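PDB 6XXW: beta-glucuronidase from Dictyoglomus thermophilum, which probably hydrolyses beta-D-glucuronides, releasing glucuronic acid, as a member of glycoside hydrolase family 2. Local coordinates for residues T450-T455 with E492-Y497; V466-Y470 with Q485-L490; P443-N449 with V461-N467. All coordinates share one frame; numbering follows the deposited sequence.

Contact 1: T450-T455 with E492-Y497; sequences TKASET and EWYELY
Ala452 sets its methyl group squarely on the indole of Trp493, and this is the tight heart of the contact between the loop 450-455 and the last turns of helix 482-497. Its CB lies 3.4 Å from the centroid of the five-membered ring of Trp493, only 11° off the ring normal, a CH-pi contact over the face. With CG of Trp493 anti to the carbonyl carbon (chi1 -76°), the indole extends toward the loop and lays that face against Ala452. Around its far rim, Thr450 O comes up to Trp493 CZ2 at 3.3 Å, near the ring plane, while Thr455 CG2 reaches Trp493 CZ3 at 3.8 Å. That Thr450 oxygen also accepts a hydrogen bond from Arg468. The backbone is fastened next door: Tyr497 OH donates to Ala452 O at 2.6 Å. This oxygen lies at the edge of the tyrosine ring, near its plane; the C=O...O angle is 158°, with the hydroxyl tilted from the carbonyl plane. A water gives one hydrogen bond to Thr455 O and a weak one to Tyr497 OH, joining loop and helix a second time.

Toward solvent things slacken. Leu496 CD1 only brushes Ala452 CB at 4.1 Å, and Ser453 does little more than lie near the carboxylate of Glu492. Lys451 NZ and Glu492 OE1 form a salt bridge across the rim, but the 2.5 Å separation is very short and the lysine has two conformers, so its detail is doubtful.

Strands 444-448 and 463-467 of the TIM barrel are joined without an intervening helix, and their loop packs on helix 482-497. The chemistry implies a loop held mainly by a buried methyl-on-indole contact and one phenol-to-carbonyl bond, with the surface ion pair probably a softer addition.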
loop_
_atom_site.group_PDB
_atom_site.type_symbol
_atom_site.label_atom_id
_atom_site.label_comp_id
_atom_site.label_asym_id
_atom_site.label_seq_id
_atom_site.Cartn_x
_atom_site.Cartn_y
_atom_site.Cartn_z
ATOM N N THR A 450 32.040 4.828 -13.296
ATOM C CA THR A 450 32.733 4.996 -14.572
ATOM C C THR A 450 32.948 3.641 -15.247
ATOM O O THR A 450 32.998 2.597 -14.591
ATOM C CB THR A 450 34.096 5.687 -14.326
ATOM O OG1 THR A 450 33.895 6.945 -13.671
ATOM C CG2 THR A 450 34.884 5.955 -15.620
ATOM N N LYS A 451 33.068 3.668 -16.572
ATOM C CA LYS A 451 33.448 2.480 -17.326
ATOM C C LYS A 451 34.874 2.059 -16.978
ATOM O O LYS A 451 35.741 2.895 -16.707
ATOM C CB LYS A 451 33.304 2.753 -18.829
ATOM C CG LYS A 451 34.040 1.778 -19.730
ATOM C CD LYS A 451 33.111 0.723 -20.313
ATOM C CE LYS A 451 33.919 -0.371 -20.986
ATOM N NZ LYS A 451 35.292 -0.454 -20.397
ATOM N N ALA A 452 35.109 0.741 -16.974
ATOM C CA ALA A 452 36.412 0.207 -16.567
ATOM C C ALA A 452 37.564 0.828 -17.353
ATOM O O ALA A 452 38.589 1.221 -16.780
ATOM C CB ALA A 452 36.424 -1.312 -16.734
ATOM N N SER A 453 37.408 0.928 -18.675
ATOM C CA SER A 453 38.486 1.434 -19.511
ATOM C C SER A 453 38.629 2.945 -19.432
ATOM O O SER A 453 39.609 3.481 -19.964
ATOM C CB SER A 453 38.263 1.009 -20.968
ATOM O OG SER A 453 37.085 1.596 -21.490
ATOM N N GLU A 454 37.696 3.648 -18.784
ATOM C CA GLU A 454 37.770 5.102 -18.738
ATOM C C GLU A 454 38.287 5.657 -17.419
ATOM O O GLU A 454 38.800 6.782 -17.414
ATOM C CB GLU A 454 36.400 5.718 -19.036
ATOM C CG GLU A 454 35.763 5.170 -20.310
ATOM C CD GLU A 454 34.657 6.061 -20.844
ATOM O OE1 GLU A 454 33.819 6.531 -20.041
ATOM O OE2 GLU A 454 34.611 6.281 -22.072
ATOM N N THR A 455 38.172 4.929 -16.306
ATOM C CA THR A 455 38.601 5.514 -15.041
ATOM C C THR A 455 40.119 5.674 -15.023
ATOM O O THR A 455 40.861 4.759 -15.385
ATOM C CB THR A 455 38.143 4.693 -13.826
ATOM O OG1 THR A 455 38.826 5.182 -12.663
ATOM C CG2 THR A 455 38.416 3.187 -13.992
ATOM N N GLU A 492 36.362 -7.364 -17.748
ATOM C CA GLU A 492 37.233 -6.286 -18.197
ATOM C C GLU A 492 37.864 -5.548 -17.019
ATOM O O GLU A 492 39.022 -5.125 -17.102
ATOM C CB GLU A 492 36.478 -5.310 -19.099
ATOM C CG GLU A 492 37.433 -4.395 -19.878
ATOM C CD GLU A 492 36.737 -3.212 -20.518
ATOM O OE1 GLU A 492 35.555 -2.982 -20.196
ATOM O OE2 GLU A 492 37.371 -2.512 -21.342
ATOM N N TRP A 493 37.125 -5.358 -15.918
ATOM C CA TRP A 493 37.765 -4.775 -14.741
ATOM C C TRP A 493 38.945 -5.623 -14.287
ATOM O O TRP A 493 40.009 -5.090 -13.931
ATOM C CB TRP A 493 36.768 -4.619 -13.593
ATOM C CG TRP A 493 35.818 -3.470 -13.749
ATOM C CD1 TRP A 493 34.562 -3.526 -14.277
ATOM C CD2 TRP A 493 36.038 -2.097 -13.373
ATOM N NE1 TRP A 493 33.979 -2.278 -14.245
ATOM C CE2 TRP A 493 34.865 -1.382 -13.706
ATOM C CE3 TRP A 493 37.111 -1.403 -12.793
ATOM C CZ2 TRP A 493 34.727 -0.013 -13.473
ATOM C CZ3 TRP A 493 36.972 -0.030 -12.557
ATOM C CH2 TRP A 493 35.790 0.646 -12.895
ATOM N N TYR A 494 38.775 -6.947 -14.265
ATOM C CA TYR A 494 39.855 -7.778 -13.751
ATOM C C TYR A 494 41.021 -7.832 -14.727
ATOM O O TYR A 494 42.185 -7.835 -14.308
ATOM C CB TYR A 494 39.380 -9.194 -13.445
ATOM C CG TYR A 494 40.479 -9.967 -12.756
ATOM C CD1 TYR A 494 40.933 -9.578 -11.500
ATOM C CD2 TYR A 494 41.100 -11.046 -13.377
ATOM C CE1 TYR A 494 41.962 -10.254 -10.866
ATOM C CE2 TYR A 494 42.120 -11.739 -12.747
ATOM C CZ TYR A 494 42.548 -11.333 -11.494
ATOM O OH TYR A 494 43.562 -12.008 -10.857
ATOM N N GLU A 495 40.720 -7.884 -16.023
ATOM C CA GLU A 495 41.765 -7.940 -17.040
ATOM C C GLU A 495 42.616 -6.674 -17.033
ATOM O O GLU A 495 43.831 -6.735 -17.256
ATOM C CB GLU A 495 41.124 -8.160 -18.413
ATOM C CG GLU A 495 42.062 -8.043 -19.613
ATOM C CD GLU A 495 43.257 -8.992 -19.542
ATOM O OE1 GLU A 495 44.373 -8.578 -19.931
ATOM O OE2 GLU A 495 43.083 -10.151 -19.105
ATOM N N LEU A 496 42.000 -5.518 -16.770
ATOM C CA LEU A 496 42.754 -4.270 -16.766
ATOM C C LEU A 496 43.544 -4.068 -15.478
ATOM O O LEU A 496 44.645 -3.511 -15.514
ATOM C CB LEU A 496 41.821 -3.076 -16.979
ATOM C CG LEU A 496 41.208 -2.980 -18.378
ATOM C CD1 LEU A 496 40.125 -1.904 -18.427
ATOM C CD2 LEU A 496 42.298 -2.717 -19.402
ATOM N N TYR A 497 43.000 -4.469 -14.325
ATOM C CA TYR A 497 43.584 -4.063 -13.050
ATOM C C TYR A 497 44.068 -5.204 -12.164
ATOM O O TYR A 497 44.875 -4.949 -11.262
ATOM C CB TYR A 497 42.580 -3.192 -12.271
ATOM C CG TYR A 497 42.112 -2.038 -13.126
ATOM C CD1 TYR A 497 43.021 -1.110 -13.617
ATOM C CD2 TYR A 497 40.775 -1.904 -13.491
ATOM C CE1 TYR A 497 42.621 -0.074 -14.425
ATOM C CE2 TYR A 497 40.358 -0.864 -14.297
ATOM C CZ TYR A 497 41.289 0.047 -14.767
ATOM O OH TYR A 497 40.898 1.081 -15.582
HETATM O O HOH W 1 42.203 3.119 -13.630
#

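Contact 2: V466-Y470 with Q485-L490; sequences VNRYY and QLERDL
From CB to OH, Tyr470 lies against helix 482-497. Its CB starts 3.3 Å from Gln485 OE1; CG stays by that oxygen, and Tyr470 CD1 comes closer still to Gln485 OE1, at 3.1 Å. Gln485 CB covers one ring face, 6° off the normal in a CH-pi contact, with CE1 also beside it. On the other flank CD2 nears Leu486 CA, and Tyr470 CE2 meets Leu486 CA at 3.8 Å. At the tip, Tyr470 OH lies 3.1 Å from Asp489 OD2. With a serine in its place, the ring against Gln485 CB and Leu486 would be gone, which is likely to open a gap beside Asp489.

Arg468 is the main partner of that carboxylate, which also takes a weak bond from Trp493 NE1: Arg468 NE donates to Asp489 OD2, close to the guanidinium plane and fairly straight at 162°. The arginine chain is bent at chi2, and Arg468 NH1 reaches Asn467 O at 2.9 Å, tilted from the guanidinium plane. NH1 and NH2 also serve Asn449 O and Thr450 O. The Gln485 amide nitrogen bonds Met162 O of the second subunit.

Within this beta-alpha-beta unit, strand end and helix are thus tied by a buried ion pair, whose charges probably stabilise each other away from water.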
loop_
_atom_site.group_PDB
_atom_site.type_symbol
_atom_site.label_atom_id
_atom_site.label_comp_id
_atom_site.label_asym_id
_atom_site.label_seq_id
_atom_site.Cartn_x
_atom_site.Cartn_y
_atom_site.Cartn_z
ATOM N N VAL A 466 32.769 -1.603 -7.886
ATOM C CA VAL A 466 32.025 -1.135 -9.050
ATOM C C VAL A 466 30.530 -1.206 -8.762
ATOM O O VAL A 466 30.029 -2.219 -8.247
ATOM C CB VAL A 466 32.384 -1.920 -10.327
ATOM C CG1 VAL A 466 32.038 -3.385 -10.205
ATOM C CG2 VAL A 466 31.699 -1.300 -11.530
ATOM N N ASN A 467 29.830 -0.119 -9.089
ATOM C CA ASN A 467 28.381 -0.018 -9.004
ATOM C C ASN A 467 27.804 -0.297 -10.383
ATOM O O ASN A 467 28.189 0.360 -11.352
ATOM C CB ASN A 467 27.954 1.388 -8.565
ATOM C CG ASN A 467 28.451 1.758 -7.163
ATOM O OD1 ASN A 467 28.999 0.926 -6.438
ATOM N ND2 ASN A 467 28.241 3.019 -6.779
ATOM N N ARG A 468 26.865 -1.247 -10.480
ATOM C CA ARG A 468 26.276 -1.563 -11.780
ATOM C C ARG A 468 24.768 -1.756 -11.646
ATOM O O ARG A 468 24.294 -2.401 -10.702
ATOM C CB ARG A 468 26.921 -2.819 -12.397
ATOM C CG ARG A 468 28.352 -2.579 -12.946
ATOM C CD ARG A 468 28.321 -1.518 -14.047
ATOM N NE ARG A 468 29.642 -1.203 -14.615
ATOM C CZ ARG A 468 30.256 -0.033 -14.468
ATOM N NH1 ARG A 468 29.695 0.924 -13.741
ATOM N NH2 ARG A 468 31.435 0.186 -15.050
ATOM N N TYR A 469 24.028 -1.207 -12.611
ATOM C CA TYR A 469 22.568 -1.114 -12.583
ATOM C C TYR A 469 21.973 -1.543 -13.921
ATOM O O TYR A 469 20.978 -0.983 -14.385
ATOM C CB TYR A 469 22.137 0.307 -12.220
ATOM C CG TYR A 469 22.356 0.617 -10.741
ATOM C CD1 TYR A 469 21.443 0.181 -9.780
ATOM C CD2 TYR A 469 23.483 1.309 -10.314
ATOM C CE1 TYR A 469 21.632 0.445 -8.419
ATOM C CE2 TYR A 469 23.694 1.580 -8.963
ATOM C CZ TYR A 469 22.768 1.131 -8.020
ATOM O OH TYR A 469 22.962 1.398 -6.682
ATOM N N TYR A 470 22.587 -2.538 -14.562
ATOM C CA TYR A 470 22.074 -3.032 -15.828
ATOM C C TYR A 470 20.633 -3.498 -15.650
ATOM O O TYR A 470 20.305 -4.176 -14.677
ATOM C CB TYR A 470 22.943 -4.179 -16.334
ATOM C CG TYR A 470 24.410 -3.810 -16.583
ATOM C CD1 TYR A 470 24.758 -2.837 -17.504
ATOM C CD2 TYR A 470 25.434 -4.457 -15.893
ATOM C CE1 TYR A 470 26.086 -2.513 -17.742
ATOM C CE2 TYR A 470 26.755 -4.144 -16.124
ATOM C CZ TYR A 470 27.076 -3.176 -17.052
ATOM O OH TYR A 470 28.389 -2.856 -17.283
ATOM N N GLN A 485 25.845 -8.457 -20.063
ATOM C CA GLN A 485 26.545 -7.203 -19.807
ATOM C C GLN A 485 27.424 -7.280 -18.563
ATOM O O GLN A 485 28.557 -6.782 -18.562
ATOM C CB GLN A 485 25.530 -6.069 -19.679
ATOM C CG GLN A 485 24.658 -5.889 -20.911
ATOM C CD GLN A 485 23.649 -4.772 -20.753
ATOM O OE1 GLN A 485 23.245 -4.446 -19.641
ATOM N NE2 GLN A 485 23.235 -4.176 -21.872
ATOM N N LEU A 486 26.930 -7.907 -17.498
ATOM C CA LEU A 486 27.661 -7.864 -16.240
ATOM C C LEU A 486 28.913 -8.722 -16.303
ATOM O O LEU A 486 29.972 -8.312 -15.813
ATOM C CB LEU A 486 26.764 -8.302 -15.083
ATOM C CG LEU A 486 27.448 -8.221 -13.712
ATOM C CD1 LEU A 486 27.856 -6.790 -13.389
ATOM C CD2 LEU A 486 26.538 -8.808 -12.617
ATOM N N GLU A 487 28.820 -9.910 -16.912
ATOM C CA GLU A 487 30.005 -10.762 -16.986
ATOM C C GLU A 487 31.090 -10.124 -17.844
ATOM O O GLU A 487 32.264 -10.120 -17.459
ATOM C CB GLU A 487 29.654 -12.147 -17.530
ATOM C CG GLU A 487 30.904 -12.968 -17.843
ATOM C CD GLU A 487 30.668 -14.467 -17.819
ATOM O OE1 GLU A 487 31.659 -15.218 -17.928
ATOM O OE2 GLU A 487 29.500 -14.900 -17.702
ATOM N N ARG A 488 30.719 -9.583 -19.006
ATOM C CA ARG A 488 31.695 -8.897 -19.849
ATOM C C ARG A 488 32.349 -7.734 -19.112
ATOM O O ARG A 488 33.565 -7.528 -19.212
ATOM C CB ARG A 488 31.027 -8.391 -21.129
ATOM C CG ARG A 488 30.716 -9.483 -22.144
ATOM C CD ARG A 488 29.591 -9.067 -23.097
ATOM N NE ARG A 488 30.025 -8.059 -24.054
ATOM C CZ ARG A 488 30.640 -8.341 -25.198
ATOM N NH1 ARG A 488 30.891 -9.604 -25.520
ATOM N NH2 ARG A 488 31.006 -7.364 -26.017
ATOM N N ASP A 489 31.552 -6.945 -18.392
ATOM C CA ASP A 489 32.092 -5.781 -17.698
ATOM C C ASP A 489 33.079 -6.196 -16.619
ATOM O O ASP A 489 34.218 -5.713 -16.587
ATOM C CB ASP A 489 30.954 -4.956 -17.096
ATOM C CG ASP A 489 31.428 -3.613 -16.571
ATOM O OD1 ASP A 489 32.284 -2.990 -17.224
ATOM O OD2 ASP A 489 30.936 -3.172 -15.524
ATOM N N LEU A 490 32.668 -7.115 -15.738
ATOM C CA LEU A 490 33.521 -7.486 -14.615
ATOM C C LEU A 490 34.800 -8.173 -15.074
ATOM O O LEU A 490 35.847 -7.996 -14.440
ATOM C CB LEU A 490 32.759 -8.372 -13.632
ATOM C CG LEU A 490 31.610 -7.652 -12.920
ATOM C CD1 LEU A 490 30.859 -8.595 -12.006
ATOM C CD2 LEU A 490 32.137 -6.443 -12.145
#

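Contact 3: P443-N449 with V461-N467; sequences PITIVEN and VDVICVN
Val447 branches between two neighbours on the adjacent parallel strand of the TIM barrel: Val447 CG2 rests 3.7 Å from Cys465 CB, while CG1 pushes up against the side-chain amide of Asn467. Thr445 and Val463 point to this same inner face, where Ser412 and Ser504 of the adjoining strands pack. Thr445 lies beside Cys465, its CB and CG2 against SG. With chi1 at -172°, the hydroxyl of Thr445 lies opposite the backbone N, and OG1 donates to Val463 O at 2.6 Å from above the carbonyl plane.

On the outer face, Ile446 CG2 meets Val461 CG1, from the loop before the second strand, at 3.8 Å, and Val461 CB lodges against Ile444 O. Glu448 leaves by this face too: its CB sits by Cys465 O, then the bent chain carries the carboxylate off to Thr455, Ser458 and Thr419.

Pairing is regular only at the C-terminal end, where Glu448 N gives to Cys465 O and Asn467 N gives to Glu448 O, the latter at 2.8 Å and nearly straight (172°). At the other end Pro443 CB packs on Asp462 CB and OD2, and Asp462 pinches Ile444 twice: its N donates to Ile444 O, and its OD2 takes Ile444 N at 2.9 Å through the anti lone pair. Between, the strands part and a water fills the split, donating to Ile446 O at 2.7 Å and accepting from Cys465 N.

The chemistry implies a seam between two barrel strands, closed at both ends, with water and a threonine hydroxyl replacing backbone bonds in the middle and Ile446 N buried there without a partner.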
loop_
_atom_site.group_PDB
_atom_site.type_symbol
_atom_site.label_atom_id
_atom_site.label_comp_id
_atom_site.label_asym_id
_atom_site.label_seq_id
_atom_site.Cartn_x
_atom_site.Cartn_y
_atom_site.Cartn_z
ATOM N N PRO A 443 43.528 -1.735 3.639
ATOM C CA PRO A 443 43.458 -1.454 2.206
ATOM C C PRO A 443 42.581 -0.248 1.912
ATOM O O PRO A 443 41.800 0.221 2.748
ATOM C CB PRO A 443 42.853 -2.733 1.616
ATOM C CG PRO A 443 42.112 -3.350 2.745
ATOM C CD PRO A 443 42.913 -3.029 3.980
ATOM N N ILE A 444 42.728 0.248 0.686
ATOM C CA ILE A 444 42.037 1.431 0.198
ATOM C C ILE A 444 41.281 1.083 -1.076
ATOM O O ILE A 444 41.789 0.332 -1.916
ATOM C CB ILE A 444 43.032 2.577 -0.068
ATOM C CG1 ILE A 444 43.743 2.961 1.228
ATOM C CG2 ILE A 444 42.321 3.769 -0.713
ATOM C CD1 ILE A 444 44.938 3.841 0.997
ATOM N N THR A 445 40.069 1.633 -1.228
ATOM C CA THR A 445 39.295 1.482 -2.455
ATOM C C THR A 445 38.719 2.836 -2.862
ATOM O O THR A 445 38.868 3.848 -2.166
ATOM C CB THR A 445 38.157 0.443 -2.297
ATOM O OG1 THR A 445 37.527 0.183 -3.567
ATOM C CG2 THR A 445 37.112 0.944 -1.338
ATOM N N ILE A 446 38.086 2.845 -4.031
ATOM C CA ILE A 446 37.233 3.938 -4.483
ATOM C C ILE A 446 36.065 3.298 -5.217
ATOM O O ILE A 446 36.246 2.310 -5.937
ATOM C CB ILE A 446 37.975 4.947 -5.390
ATOM C CG1 ILE A 446 37.035 6.105 -5.759
ATOM C CG2 ILE A 446 38.503 4.275 -6.689
ATOM C CD1 ILE A 446 37.749 7.307 -6.375
ATOM N N VAL A 447 34.859 3.821 -5.010
ATOM C CA VAL A 447 33.660 3.177 -5.542
ATOM C C VAL A 447 33.299 3.855 -6.859
ATOM O O VAL A 447 33.096 5.074 -6.912
ATOM C CB VAL A 447 32.495 3.207 -4.539
ATOM C CG1 VAL A 447 31.249 2.566 -5.163
ATOM C CG2 VAL A 447 32.880 2.458 -3.250
ATOM N N GLU A 448 33.246 3.060 -7.926
ATOM C CA GLU A 448 33.214 3.553 -9.296
ATOM C C GLU A 448 31.877 3.249 -9.952
ATOM O O GLU A 448 31.335 2.158 -9.779
ATOM C CB GLU A 448 34.306 2.893 -10.143
ATOM C CG GLU A 448 35.725 3.191 -9.704
ATOM C CD GLU A 448 36.332 4.376 -10.455
ATOM O OE1 GLU A 448 35.568 5.275 -10.892
ATOM O OE2 GLU A 448 37.583 4.409 -10.602
ATOM N N ASN A 449 31.374 4.195 -10.751
ATOM C CA ASN A 449 30.386 3.853 -11.767
ATOM C C ASN A 449 30.870 4.197 -13.171
ATOM O O ASN A 449 30.178 3.873 -14.140
ATOM C CB ASN A 449 29.026 4.514 -11.470
ATOM C CG ASN A 449 29.040 6.024 -11.628
ATOM O OD1 ASN A 449 30.098 6.648 -11.711
ATOM N ND2 ASN A 449 27.849 6.622 -11.650
ATOM N N VAL A 461 44.172 1.953 -6.442
ATOM C CA VAL A 461 43.650 1.426 -5.178
ATOM C C VAL A 461 43.968 -0.060 -5.006
ATOM O O VAL A 461 44.531 -0.693 -5.907
ATOM C CB VAL A 461 42.132 1.682 -5.060
ATOM C CG1 VAL A 461 41.847 3.188 -5.145
ATOM C CG2 VAL A 461 41.376 0.936 -6.139
ATOM N N ASP A 462 43.608 -0.628 -3.844
ATOM C CA ASP A 462 43.897 -2.029 -3.539
ATOM C C ASP A 462 42.792 -2.976 -3.990
ATOM O O ASP A 462 43.074 -4.120 -4.371
ATOM C CB ASP A 462 44.103 -2.220 -2.037
ATOM C CG ASP A 462 45.312 -1.474 -1.514
ATOM O OD1 ASP A 462 46.405 -1.638 -2.093
ATOM O OD2 ASP A 462 45.162 -0.728 -0.532
ATOM N N VAL A 463 41.547 -2.532 -3.924
ATOM C CA VAL A 463 40.381 -3.347 -4.250
ATOM C C VAL A 463 39.468 -2.500 -5.116
ATOM O O VAL A 463 39.291 -1.307 -4.848
ATOM C CB VAL A 463 39.639 -3.820 -2.977
ATOM C CG1 VAL A 463 38.337 -4.568 -3.336
ATOM C CG2 VAL A 463 40.540 -4.697 -2.131
ATOM N N ILE A 464 38.901 -3.108 -6.166
ATOM C CA ILE A 464 37.983 -2.416 -7.065
ATOM C C ILE A 464 36.563 -2.572 -6.546
ATOM O O ILE A 464 36.113 -3.688 -6.272
ATOM C CB ILE A 464 38.093 -2.960 -8.500
ATOM C CG1 ILE A 464 39.532 -2.840 -9.016
ATOM C CG2 ILE A 464 37.080 -2.260 -9.425
ATOM C CD1 ILE A 464 39.837 -1.581 -9.761
ATOM N N CYS A 465 35.846 -1.457 -6.446
ATOM C CA CYS A 465 34.425 -1.460 -6.100
ATOM C C CYS A 465 33.661 -0.837 -7.266
ATOM O O CYS A 465 33.881 0.330 -7.605
ATOM C CB CYS A 465 34.174 -0.679 -4.804
ATOM S SG CYS A 465 34.722 -1.494 -3.281
ATOM N N VAL A 466 32.769 -1.603 -7.886
ATOM C CA VAL A 466 32.025 -1.135 -9.050
ATOM C C VAL A 466 30.530 -1.206 -8.762
ATOM O O VAL A 466 30.029 -2.219 -8.247
ATOM C CB VAL A 466 32.384 -1.920 -10.327
ATOM C CG1 VAL A 466 32.038 -3.385 -10.205
ATOM C CG2 VAL A 466 31.699 -1.300 -11.530
ATOM N N ASN A 467 29.830 -0.119 -9.089
ATOM C CA ASN A 467 28.381 -0.018 -9.004
ATOM C C ASN A 467 27.804 -0.297 -10.383
ATOM O O ASN A 467 28.189 0.360 -11.352
ATOM C CB ASN A 467 27.954 1.388 -8.565
ATOM C CG ASN A 467 28.451 1.758 -7.163
ATOM O OD1 ASN A 467 28.999 0.926 -6.438
ATOM N ND2 ASN A 467 28.241 3.019 -6.779
HETATM O O HOH W 2 37.677 0.806 -7.587
#

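How the contacts relate
Running from the N terminus, strand 444-448 comes first and pairs with strand 463-467 in contact 3, closing the short helix-free connection between them. The loop 450-455 belongs to that connection, yet it reaches on to helix 482-497, so contact 1 crosses contact 3 along the chain. Contact 2 is nested inside the loop closed by contact 1 and begins where contact 3 ends, sharing Val466 and Asn467. Arg468, of contact 2, bridges to both of the others. Trp493 packs on Ile464, Val466 and Glu448. Together they bind two neighbouring barrel strands, their connection and the outer helix into one block.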